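Neuroglobin (Symsagittifera roscoffensis, PDB 4B4Y) is a globin of the neuroglobin type that carries haem and probably binds oxygen, in an acoel worm that harbours photosynthetic symbionts. Local coordinates at residues D34-F39 with F50-A55; N43-Q48 with T110-K115. All coordinates share one frame; numbering follows the deposited sequence.

Contact 1. Residues D34-F39 with F50-A55. With HEM (protoporphyrin IX containing Fe), chain B.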
loop_
_atom_site.group_PDB
_atom_site.type_symbol
_atom_site.label_atom_id
_atom_site.label_comp_id
_atom_site.label_asym_id
_atom_site.label_seq_id
_atom_site.Cartn_x
_atom_site.Cartn_y
_atom_site.Cartn_z
ATOM N N ASP A 34 -1.351 8.845 17.254
ATOM C CA ASP A 34 -1.135 8.244 18.581
ATOM C C ASP A 34 -1.625 6.794 18.563
ATOM O O ASP A 34 -0.940 5.950 19.028
ATOM C CB ASP A 34 -1.922 9.020 19.704
ATOM C CG ASP A 34 -1.252 10.332 20.089
ATOM O OD1 ASP A 34 -0.078 10.567 19.689
ATOM O OD2 ASP A 34 -1.944 11.195 20.720
ATOM N N VAL A 35 -2.791 6.543 17.985
ATOM C CA VAL A 35 -3.340 5.227 17.913
ATOM C C VAL A 35 -2.454 4.271 17.098
ATOM O O VAL A 35 -2.195 3.130 17.526
ATOM C CB VAL A 35 -4.755 5.220 17.276
ATOM C CG1 VAL A 35 -5.228 3.770 16.970
ATOM C CG2 VAL A 35 -5.754 5.972 18.184
ATOM N N LEU A 36 -2.064 4.703 15.893
ATOM C CA LEU A 36 -1.312 3.825 15.002
ATOM C C LEU A 36 0.115 3.560 15.622
ATOM O O LEU A 36 0.666 2.459 15.482
ATOM C CB LEU A 36 -1.179 4.551 13.607
ATOM C CG LEU A 36 -0.464 3.779 12.461
ATOM C CD1 LEU A 36 -1.158 2.482 12.232
ATOM C CD2 LEU A 36 -0.419 4.661 11.091
ATOM N N GLN A 37 0.701 4.584 16.247
ATOM C CA GLN A 37 1.996 4.447 16.858
ATOM C C GLN A 37 1.926 3.422 18.045
ATOM O O GLN A 37 2.764 2.508 18.147
ATOM C CB GLN A 37 2.495 5.803 17.397
ATOM C CG GLN A 37 3.882 5.614 18.037
ATOM C CD GLN A 37 4.384 6.870 18.792
ATOM O OE1 GLN A 37 4.109 8.033 18.375
ATOM N NE2 GLN A 37 5.154 6.639 19.905
ATOM N N GLN A 38 0.901 3.519 18.880
ATOM C CA GLN A 38 0.802 2.574 20.012
ATOM C C GLN A 38 0.541 1.186 19.417
ATOM O O GLN A 38 1.076 0.184 19.923
ATOM C CB GLN A 38 -0.379 2.965 20.905
ATOM C CG GLN A 38 -0.502 2.067 22.214
ATOM C CD GLN A 38 -1.894 2.197 22.927
ATOM O OE1 GLN A 38 -2.749 3.048 22.529
ATOM N NE2 GLN A 38 -2.131 1.340 23.973
ATOM N N PHE A 39 -0.343 1.102 18.398
ATOM C CA PHE A 39 -0.672 -0.204 17.782
ATOM C C PHE A 39 0.612 -0.912 17.280
ATOM O O PHE A 39 0.780 -2.136 17.470
ATOM C CB PHE A 39 -1.590 0.022 16.602
ATOM C CG PHE A 39 -2.045 -1.230 15.886
ATOM C CD1 PHE A 39 -2.621 -2.265 16.545
ATOM C CD2 PHE A 39 -1.929 -1.315 14.501
ATOM C CE1 PHE A 39 -3.082 -3.423 15.835
ATOM C CE2 PHE A 39 -2.392 -2.403 13.791
ATOM C CZ PHE A 39 -2.948 -3.466 14.425
ATOM N N PHE A 50 2.240 -3.913 7.327
ATOM C CA PHE A 50 2.198 -2.672 6.633
ATOM C C PHE A 50 3.419 -2.623 5.689
ATOM O O PHE A 50 4.565 -2.623 6.116
ATOM C CB PHE A 50 2.270 -1.504 7.595
ATOM C CG PHE A 50 1.036 -1.325 8.472
ATOM C CD1 PHE A 50 -0.221 -1.098 7.894
ATOM C CD2 PHE A 50 1.170 -1.265 9.863
ATOM C CE1 PHE A 50 -1.382 -0.897 8.676
ATOM C CE2 PHE A 50 0.039 -1.065 10.711
ATOM C CZ PHE A 50 -1.234 -0.859 10.141
ATOM N N PRO A 51 3.171 -2.516 4.379
ATOM C CA PRO A 51 4.339 -2.581 3.484
ATOM C C PRO A 51 5.239 -1.396 3.647
ATOM O O PRO A 51 6.408 -1.551 3.471
ATOM C CB PRO A 51 3.737 -2.537 2.042
ATOM C CG PRO A 51 2.218 -2.822 2.253
ATOM C CD PRO A 51 1.891 -2.314 3.668
ATOM N N TRP A 52 4.706 -0.222 3.933
ATOM C CA TRP A 52 5.523 0.934 4.052
ATOM C C TRP A 52 6.307 1.018 5.348
ATOM O O TRP A 52 7.124 1.957 5.536
ATOM C CB TRP A 52 4.614 2.135 3.953
ATOM C CG TRP A 52 3.413 2.002 4.804
ATOM C CD1 TRP A 52 2.159 1.567 4.421
ATOM C CD2 TRP A 52 3.332 2.296 6.239
ATOM N NE1 TRP A 52 1.284 1.634 5.559
ATOM C CE2 TRP A 52 1.986 2.078 6.651
ATOM C CE3 TRP A 52 4.254 2.773 7.185
ATOM C CZ2 TRP A 52 1.565 2.263 7.992
ATOM C CZ3 TRP A 52 3.835 2.970 8.491
ATOM C CH2 TRP A 52 2.495 2.727 8.883
ATOM N N ALA A 53 6.049 0.110 6.295
ATOM C CA ALA A 53 6.683 0.249 7.610
ATOM C C ALA A 53 8.145 -0.212 7.495
ATOM O O ALA A 53 8.439 -1.288 6.922
ATOM C CB ALA A 53 5.951 -0.691 8.626
ATOM N N ASP A 54 9.041 0.528 8.119
ATOM C CA ASP A 54 10.468 0.240 7.983
ATOM C C ASP A 54 10.925 -0.415 9.280
ATOM O O ASP A 54 11.118 0.241 10.299
ATOM C CB ASP A 54 11.215 1.558 7.719
ATOM C CG ASP A 54 12.766 1.372 7.556
ATOM O OD1 ASP A 54 13.398 0.320 7.956
ATOM O OD2 ASP A 54 13.354 2.343 6.995
ATOM N N ALA A 55 11.132 -1.699 9.209
ATOM C CA ALA A 55 11.520 -2.495 10.336
ATOM C C ALA A 55 12.851 -2.105 11.048
ATOM O O ALA A 55 13.132 -2.623 12.136
ATOM C CB ALA A 55 11.615 -3.932 9.862
HETATM C CHA HEM B . -5.290 -0.553 4.589
HETATM C CHB HEM B . -8.654 1.228 7.526
HETATM C CHC HEM B . -7.809 -2.496 10.589
HETATM C CHD HEM B . -3.786 -3.534 8.181
HETATM C C1A HEM B . -6.283 0.246 5.101
HETATM C C2A HEM B . -6.951 1.308 4.424
HETATM C C3A HEM B . -7.861 1.803 5.227
HETATM C C4A HEM B . -7.852 1.034 6.412
HETATM C CMA HEM B . -8.870 2.971 4.952
HETATM C CAA HEM B . -6.603 1.762 2.966
HETATM C CBA HEM B . -5.663 2.944 3.059
HETATM C CGA HEM B . -5.047 3.292 1.721
HETATM O O1A HEM B . -5.690 3.317 0.678
HETATM O O2A HEM B . -3.826 3.553 1.684
HETATM C C1B HEM B . -8.770 0.349 8.626
HETATM C C2B HEM B . -9.773 0.395 9.678
HETATM C C3B HEM B . -9.573 -0.627 10.492
HETATM C C4B HEM B . -8.398 -1.340 10.023
HETATM C CMB HEM B . -10.893 1.471 9.727
HETATM C CAB HEM B . -10.358 -0.964 11.776
HETATM C CBB HEM B . -11.614 -1.413 11.688
HETATM C C1C HEM B . -6.589 -3.038 10.246
HETATM C C2C HEM B . -5.747 -3.927 11.069
HETATM C C3C HEM B . -4.608 -4.134 10.439
HETATM C C4C HEM B . -4.706 -3.436 9.190
HETATM C CMC HEM B . -6.095 -4.451 12.486
HETATM C CAC HEM B . -3.416 -5.047 10.924
HETATM C CBC HEM B . -2.176 -4.677 10.586
HETATM C C1D HEM B . -3.898 -3.005 6.909
HETATM C C2D HEM B . -3.097 -3.353 5.724
HETATM C C3D HEM B . -3.611 -2.416 4.703
HETATM C C4D HEM B . -4.611 -1.552 5.286
HETATM C CMD HEM B . -1.942 -4.343 5.541
HETATM C CAD HEM B . -3.080 -2.199 3.287
HETATM C CBD HEM B . -2.482 -1.306 4.435
HETATM C CGD HEM B . -1.566 -0.518 3.710
HETATM O O1D HEM B . -0.756 0.113 4.419
HETATM O O2D HEM B . -1.734 -0.673 2.452
HETATM N NA HEM B . -6.871 0.104 6.296
HETATM N NB HEM B . -7.987 -0.711 8.875
HETATM N NC HEM B . -5.910 -2.751 9.127
HETATM N ND HEM B . -4.805 -2.014 6.548
HETATM FE FE HEM B . -6.385 -1.358 7.652
#
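Leu-36 and Phe-39 of helix 28-42 meet Phe-50 and Trp-52 in a buried apolar contact on the haem pocket of this globin fold, where the B helix faces the CD corner. Leu-36 divides its two methyls: CD1 reaches CZ of the Phe-50 ring at 3.9 Å, and CD2 comes to CH2 at the far end of the Trp-52 indole. Its CG lies anti to the backbone N (chi1 -177°), which carries the branched end off the helix toward both aromatics. Phe-39, about one helical turn further on, presents CE2 to Phe-50 CZ at 4.1 Å, Phe-50 CZ lying at the edge of the Phe-39 ring, while Phe-39 CZ touches the haem methyl CMC. Phe-50 probably corresponds to the phenylalanine that globins keep at the start of the CD corner, and its CE1 lies 3.6 Å from the haem meso carbon CHD. On one face its ring takes Trp-52 CZ2, 3.6 Å above the plane. Cut back to an alanine, Phe-50 would probably open a gap beside CHD and leave Leu-36 CD1 and one face of the indole without their partner. Lys-107 of the second subunit donates through NZ to the carbonyls of Phe-50, Pro-51 and Ala-53 here. Trp-52, wide and apolar yet carrying one N-H, suits a place beside a haem propionate: NE1 donates to O1D, in the indole plane, at 2.8 Å, with a bent N-H...O angle of 132°.

Contact 2. Residues N43-Q48 with T110-K115. With HEM (protoporphyrin IX containing Fe), chain B.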
loop_
_atom_site.group_PDB
_atom_site.type_symbol
_atom_site.label_atom_id
_atom_site.label_comp_id
_atom_site.label_asym_id
_atom_site.label_seq_id
_atom_site.Cartn_x
_atom_site.Cartn_y
_atom_site.Cartn_z
ATOM N N ASN A 43 2.278 -4.283 18.807
ATOM C CA ASN A 43 2.092 -5.481 17.909
ATOM C C ASN A 43 3.143 -5.432 16.795
ATOM O O ASN A 43 2.886 -4.903 15.669
ATOM C CB ASN A 43 0.726 -5.455 17.315
ATOM C CG ASN A 43 -0.372 -5.391 18.411
ATOM O OD1 ASN A 43 -0.800 -6.422 18.943
ATOM N ND2 ASN A 43 -0.790 -4.160 18.759
ATOM N N PRO A 44 4.354 -5.896 17.127
ATOM C CA PRO A 44 5.531 -5.618 16.294
ATOM C C PRO A 44 5.393 -6.291 14.972
ATOM O O PRO A 44 5.948 -5.793 13.996
ATOM C CB PRO A 44 6.704 -6.245 17.088
ATOM C CG PRO A 44 6.115 -6.522 18.488
ATOM C CD PRO A 44 4.690 -6.368 18.479
ATOM N N GLU A 45 4.618 -7.359 14.874
ATOM C CA GLU A 45 4.409 -7.919 13.534
ATOM C C GLU A 45 3.764 -7.017 12.484
ATOM O O GLU A 45 3.758 -7.389 11.278
ATOM C CB GLU A 45 3.578 -9.180 13.630
ATOM C CG GLU A 45 2.102 -8.986 14.121
ATOM C CD GLU A 45 1.921 -9.070 15.662
ATOM O OE1 GLU A 45 2.743 -8.485 16.407
ATOM O OE2 GLU A 45 0.934 -9.731 16.087
ATOM N N THR A 46 3.202 -5.860 12.892
ATOM C CA THR A 46 2.621 -4.956 11.918
ATOM C C THR A 46 3.695 -4.336 11.019
ATOM O O THR A 46 3.409 -3.674 9.986
ATOM C CB THR A 46 1.936 -3.763 12.651
ATOM O OG1 THR A 46 2.917 -3.204 13.490
ATOM C CG2 THR A 46 0.785 -4.221 13.536
ATOM N N PHE A 47 4.945 -4.443 11.439
ATOM C CA PHE A 47 6.032 -3.840 10.650
ATOM C C PHE A 47 6.292 -4.765 9.428
ATOM O O PHE A 47 6.860 -4.287 8.459
ATOM C CB PHE A 47 7.340 -3.765 11.419
ATOM C CG PHE A 47 7.553 -2.473 12.187
ATOM C CD1 PHE A 47 7.016 -2.305 13.441
ATOM C CD2 PHE A 47 8.291 -1.456 11.667
ATOM C CE1 PHE A 47 7.192 -1.145 14.197
ATOM C CE2 PHE A 47 8.471 -0.279 12.421
ATOM C CZ PHE A 47 7.907 -0.161 13.715
ATOM N N GLN A 48 5.883 -6.032 9.472
ATOM C CA GLN A 48 5.874 -6.889 8.291
ATOM C C GLN A 48 4.553 -6.795 7.513
ATOM O O GLN A 48 4.611 -6.878 6.326
ATOM C CB GLN A 48 6.122 -8.380 8.586
ATOM C CG GLN A 48 7.319 -8.628 9.514
ATOM C CD GLN A 48 8.551 -7.712 9.270
ATOM O OE1 GLN A 48 8.939 -7.406 8.084
ATOM N NE2 GLN A 48 9.183 -7.253 10.411
ATOM N N THR A 110 -6.737 -12.074 12.367
ATOM C CA THR A 110 -7.989 -11.588 12.862
ATOM C C THR A 110 -7.943 -10.994 14.296
ATOM O O THR A 110 -8.649 -10.024 14.559
ATOM C CB THR A 110 -9.035 -12.692 12.664
ATOM O OG1 THR A 110 -10.261 -12.280 13.217
ATOM C CG2 THR A 110 -8.590 -13.871 13.497
ATOM N N GLU A 111 -7.082 -11.514 15.197
ATOM C CA GLU A 111 -6.976 -10.956 16.549
ATOM C C GLU A 111 -6.362 -9.543 16.566
ATOM O O GLU A 111 -6.536 -8.778 17.528
ATOM C CB GLU A 111 -6.271 -11.937 17.534
ATOM C CG GLU A 111 -7.150 -13.148 17.980
ATOM C CD GLU A 111 -8.561 -12.717 18.542
ATOM O OE1 GLU A 111 -8.690 -12.234 19.728
ATOM O OE2 GLU A 111 -9.543 -12.878 17.760
ATOM N N LEU A 112 -5.695 -9.132 15.504
ATOM C CA LEU A 112 -5.253 -7.727 15.481
ATOM C C LEU A 112 -6.372 -6.658 15.440
ATOM O O LEU A 112 -6.158 -5.507 15.850
ATOM C CB LEU A 112 -4.269 -7.493 14.337
ATOM C CG LEU A 112 -2.862 -8.174 14.493
ATOM C CD1 LEU A 112 -2.027 -7.867 13.224
ATOM C CD2 LEU A 112 -2.143 -7.565 15.677
ATOM N N PHE A 113 -7.544 -6.995 14.924
ATOM C CA PHE A 113 -8.676 -6.045 14.995
ATOM C C PHE A 113 -8.978 -5.686 16.464
ATOM O O PHE A 113 -9.104 -4.517 16.805
ATOM C CB PHE A 113 -9.940 -6.593 14.231
ATOM C CG PHE A 113 -9.863 -6.330 12.736
ATOM C CD1 PHE A 113 -10.258 -5.107 12.222
ATOM C CD2 PHE A 113 -9.280 -7.250 11.879
ATOM C CE1 PHE A 113 -10.113 -4.837 10.872
ATOM C CE2 PHE A 113 -9.170 -7.016 10.492
ATOM C CZ PHE A 113 -9.571 -5.812 10.004
ATOM N N GLY A 114 -9.116 -6.691 17.307
ATOM C CA GLY A 114 -9.282 -6.487 18.776
ATOM C C GLY A 114 -8.197 -5.655 19.391
ATOM O O GLY A 114 -8.441 -4.740 20.169
ATOM N N LYS A 115 -6.968 -5.898 19.004
ATOM C CA LYS A 115 -5.853 -5.095 19.519
ATOM C C LYS A 115 -5.927 -3.615 19.152
ATOM O O LYS A 115 -5.649 -2.718 19.995
ATOM C CB LYS A 115 -4.519 -5.717 19.012
ATOM C CG LYS A 115 -4.223 -7.131 19.614
ATOM C CD LYS A 115 -4.451 -7.257 21.172
ATOM C CE LYS A 115 -4.079 -8.678 21.671
ATOM N NZ LYS A 115 -4.796 -9.794 20.939
HETATM C CHA HEM B . -5.290 -0.553 4.589
HETATM C CHB HEM B . -8.654 1.228 7.526
HETATM C CHC HEM B . -7.809 -2.496 10.589
HETATM C CHD HEM B . -3.786 -3.534 8.181
HETATM C C1A HEM B . -6.283 0.246 5.101
HETATM C C2A HEM B . -6.951 1.308 4.424
HETATM C C3A HEM B . -7.861 1.803 5.227
HETATM C C4A HEM B . -7.852 1.034 6.412
HETATM C CMA HEM B . -8.870 2.971 4.952
HETATM C CAA HEM B . -6.603 1.762 2.966
HETATM C CBA HEM B . -5.663 2.944 3.059
HETATM C CGA HEM B . -5.047 3.292 1.721
HETATM O O1A HEM B . -5.690 3.317 0.678
HETATM O O2A HEM B . -3.826 3.553 1.684
HETATM C C1B HEM B . -8.770 0.349 8.626
HETATM C C2B HEM B . -9.773 0.395 9.678
HETATM C C3B HEM B . -9.573 -0.627 10.492
HETATM C C4B HEM B . -8.398 -1.340 10.023
HETATM C CMB HEM B . -10.893 1.471 9.727
HETATM C CAB HEM B . -10.358 -0.964 11.776
HETATM C CBB HEM B . -11.614 -1.413 11.688
HETATM C C1C HEM B . -6.589 -3.038 10.246
HETATM C C2C HEM B . -5.747 -3.927 11.069
HETATM C C3C HEM B . -4.608 -4.134 10.439
HETATM C C4C HEM B . -4.706 -3.436 9.190
HETATM C CMC HEM B . -6.095 -4.451 12.486
HETATM C CAC HEM B . -3.416 -5.047 10.924
HETATM C CBC HEM B . -2.176 -4.677 10.586
HETATM C C1D HEM B . -3.898 -3.005 6.909
HETATM C C2D HEM B . -3.097 -3.353 5.724
HETATM C C3D HEM B . -3.611 -2.416 4.703
HETATM C C4D HEM B . -4.611 -1.552 5.286
HETATM C CMD HEM B . -1.942 -4.343 5.541
HETATM C CAD HEM B . -3.080 -2.199 3.287
HETATM C CBD HEM B . -2.482 -1.306 4.435
HETATM C CGD HEM B . -1.566 -0.518 3.710
HETATM O O1D HEM B . -0.756 0.113 4.419
HETATM O O2D HEM B . -1.734 -0.673 2.452
HETATM N NA HEM B . -6.871 0.104 6.296
HETATM N NB HEM B . -7.987 -0.711 8.875
HETATM N NC HEM B . -5.910 -2.751 9.127
HETATM N ND HEM B . -4.805 -2.014 6.548
HETATM FE FE HEM B . -6.385 -1.358 7.652
#
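Asn-43, directly after helix 28-42, meets Leu-112 and Lys-115 of helix 111-127 by bringing its amide against their aliphatic parts. Its OD1 lies 3.7 Å from Leu-112 CD2 and 3.6 Å from Lys-115 CG, the lysine chain crossing at about a right angle before its end leads away. The other arm, ND2, is spoken for by the carbonyl of Phe-39, so the side chain is tied back to the last turn of helix 28-42 while OD1 packs on helix 111-127. Pro-44 follows as the second residue of a type I turn from Asn-43 to Thr-46, a position that its fixed phi suits well. Glu-45, exposed, has CG wedged between its backbone N and carbonyl carbon (chi1 66°), and the chain then bends so that OE2 comes alongside Leu-112 CD2 at 3.8 Å. Thr-46 closes the turn twice on one acceptor: OG1 donates to Asn-43 O at 2.8 Å with a C=O...O angle of 162°, and its backbone N donates to the same oxygen. Leu-112 bridges this turn and the haem: CD2 faces Asn-43 and Glu-45, and CD1 meets the vinyl carbon CAC at 3.9 Å. Beside it Phe-113 brings CE1 within 3.3 Å of the meso carbon CHC. The turn that leads from the B helix into the short C helix, packed against the start of the G helix beside a haem vinyl, is as expected of the globin fold.

Overall arrangement
Contacts 1 and 2 line neighbouring parts of one haem pocket, their centres about 10 Å apart, and their segments alternate along the chain. They touch directly: Phe-39 CE2 packs on Thr-46 CG2 at 3.7 Å, and the Phe-47 ring brings CE2 to Asp-54 O at 3.4 Å, tying the C helix to the CD corner. Contact 1 also meets the same haem vinyl that contact 2 reaches, its CBC lying 3.9 Å from Phe-39 CE2. The side chain of Phe-50 is about 4 Å from a bound oxygen molecule, in a pocket completed by His-71, Ile-75 and His-103. At contact 2, Lys-107 of the second subunit makes a weak hydrogen bond to Phe-47 O.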